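Local coordinates for glycosyl hyrolase, family 3 (Deinococcus radiodurans, PDB 3TEV), which probably hydrolyses O-glycosidic bonds, as a glycoside hydrolase of family 3 with a TIM-barrel type domain, at residues D112-L117 and R162-G167. Numbering follows the deposited sequence.
Sequences DVNAAL and RAALAG
Asn-114 lays its carboxamide face-on over Ala-164, the flat face of the amide towards CA and CB, with CG 3.7 Å from Ala-164 CA and ND2 3.7 Å from Ala-164 CB. With chi1 at -79°, CG swings back on the side of the backbone N, towards the preceding turn, where ND2 reaches the carbonyl O of Thr-110. One N-H of ND2 is used by that carbonyl, so a polar group can lie in a buried interface and still turn its face to the neighbour. Ala-164 suits the other side because a lone methyl leaves room for the amide. The two segments belong to helices 107-124 and 154-169, which follow neighbouring parallel strands, 76-79 and 128-129, in the TIM-barrel type domain of this family; running roughly the same way, the axes of 112-117 and 162-167 cross at -31° and come within 7.4 Å. That closeness is helped by Gly-167, which has no side chain and lets its backbone come directly against Ala-115, the two CA atoms 4.0 Å apart. The carbonyl O of Gly-167 meets Ala-115 CA at 3.3 Å in a CA-H...O contact, with an angle of 153° at the hydrogen. Small as it is, the methyl of Ala-115 adds to the packing, CB resting 3.8 Å from Gly-167 O, and it also touches Arg-170, whose guanidinium forms a salt bridge with Asp-112.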
loop_
_atom_site.group_PDB
_atom_site.type_symbol
_atom_site.label_atom_id
_atom_site.label_comp_id
_atom_site.label_asym_id
_atom_site.label_seq_id
_atom_site.Cartn_x
_atom_site.Cartn_y
_atom_site.Cartn_z
ATOM N N ASP A 112 9.949 -5.133 -18.718
ATOM C CA ASP A 112 11.397 -5.146 -18.574
ATOM C C ASP A 112 11.940 -3.962 -17.788
ATOM O O ASP A 112 12.931 -4.101 -17.091
ATOM C CB ASP A 112 12.090 -5.215 -19.939
ATOM C CG ASP A 112 11.851 -6.541 -20.670
ATOM O OD1 ASP A 112 11.366 -7.517 -20.062
ATOM O OD2 ASP A 112 12.144 -6.596 -21.872
ATOM N N VAL A 113 11.315 -2.797 -17.911
ATOM C CA VAL A 113 11.743 -1.622 -17.131
ATOM C C VAL A 113 11.435 -1.825 -15.635
ATOM O O VAL A 113 12.229 -1.478 -14.754
ATOM C CB VAL A 113 11.084 -0.316 -17.657
ATOM C CG1 VAL A 113 11.268 0.836 -16.665
ATOM C CG2 VAL A 113 11.648 0.051 -19.038
ATOM N N ASN A 114 10.283 -2.410 -15.359
ATOM C CA ASN A 114 9.932 -2.759 -13.989
ATOM C C ASN A 114 10.799 -3.901 -13.440
ATOM O O ASN A 114 11.155 -3.915 -12.248
ATOM C CB ASN A 114 8.426 -3.032 -13.885
ATOM C CG ASN A 114 7.614 -1.735 -13.833
ATOM O OD1 ASN A 114 7.402 -1.174 -12.757
ATOM N ND2 ASN A 114 7.182 -1.241 -14.996
ATOM N N ALA A 115 11.169 -4.833 -14.316
ATOM C CA ALA A 115 12.053 -5.915 -13.918
ATOM C C ALA A 115 13.400 -5.357 -13.502
ATOM O O ALA A 115 13.941 -5.785 -12.482
ATOM C CB ALA A 115 12.210 -6.934 -15.017
ATOM N N ALA A 116 13.931 -4.393 -14.264
ATOM C CA ALA A 116 15.217 -3.762 -13.908
ATOM C C ALA A 116 15.127 -2.964 -12.613
ATOM O O ALA A 116 16.046 -2.969 -11.816
ATOM C CB ALA A 116 15.706 -2.876 -15.003
ATOM N N LEU A 117 14.020 -2.265 -12.416
ATOM C CA LEU A 117 13.829 -1.526 -11.195
ATOM C C LEU A 117 13.780 -2.499 -10.007
ATOM O O LEU A 117 14.398 -2.267 -8.968
ATOM C CB LEU A 117 12.564 -0.670 -11.285
ATOM C CG LEU A 117 12.020 -0.099 -9.969
ATOM C CD1 LEU A 117 13.082 0.769 -9.204
ATOM C CD2 LEU A 117 10.711 0.679 -10.224
ATOM N N ARG A 162 -0.372 -5.018 -15.821
ATOM C CA ARG A 162 -0.001 -6.445 -15.829
ATOM C C ARG A 162 1.512 -6.610 -15.973
ATOM O O ARG A 162 2.140 -7.420 -15.263
ATOM C CB ARG A 162 -0.714 -7.197 -16.974
ATOM C CG ARG A 162 -0.547 -8.733 -16.921
ATOM C CD ARG A 162 -1.174 -9.497 -18.102
ATOM N NE ARG A 162 -2.528 -9.039 -18.441
ATOM C CZ ARG A 162 -3.666 -9.510 -17.920
ATOM N NH1 ARG A 162 -3.654 -10.481 -16.996
ATOM N NH2 ARG A 162 -4.830 -8.999 -18.324
ATOM N N ALA A 163 2.082 -5.828 -16.886
ATOM C CA ALA A 163 3.521 -5.869 -17.166
ATOM C C ALA A 163 4.341 -5.429 -15.951
ATOM O O ALA A 163 5.354 -6.039 -15.619
ATOM C CB ALA A 163 3.845 -4.994 -18.373
ATOM N N ALA A 164 3.888 -4.362 -15.294
ATOM C CA ALA A 164 4.557 -3.824 -14.108
ATOM C C ALA A 164 4.546 -4.820 -12.953
ATOM O O ALA A 164 5.570 -5.013 -12.276
ATOM C CB ALA A 164 3.913 -2.512 -13.698
ATOM N N LEU A 165 3.392 -5.456 -12.737
ATOM C CA LEU A 165 3.257 -6.492 -11.704
ATOM C C LEU A 165 4.203 -7.659 -11.980
ATOM O O LEU A 165 4.910 -8.110 -11.072
ATOM C CB LEU A 165 1.819 -7.006 -11.621
ATOM C CG LEU A 165 0.721 -6.048 -11.158
ATOM C CD1 LEU A 165 -0.630 -6.587 -11.605
ATOM C CD2 LEU A 165 0.725 -5.832 -9.635
ATOM N N ALA A 166 4.237 -8.117 -13.231
ATOM C CA ALA A 166 5.014 -9.303 -13.599
ATOM C C ALA A 166 6.517 -9.049 -13.526
ATOM O O ALA A 166 7.272 -9.925 -13.160
ATOM C CB ALA A 166 4.614 -9.817 -15.004
ATOM N N GLY A 167 6.946 -7.848 -13.898
ATOM C CA GLY A 167 8.345 -7.464 -13.771
ATOM C C GLY A 167 8.842 -7.478 -12.332
ATOM O O GLY A 167 10.000 -7.806 -12.091
#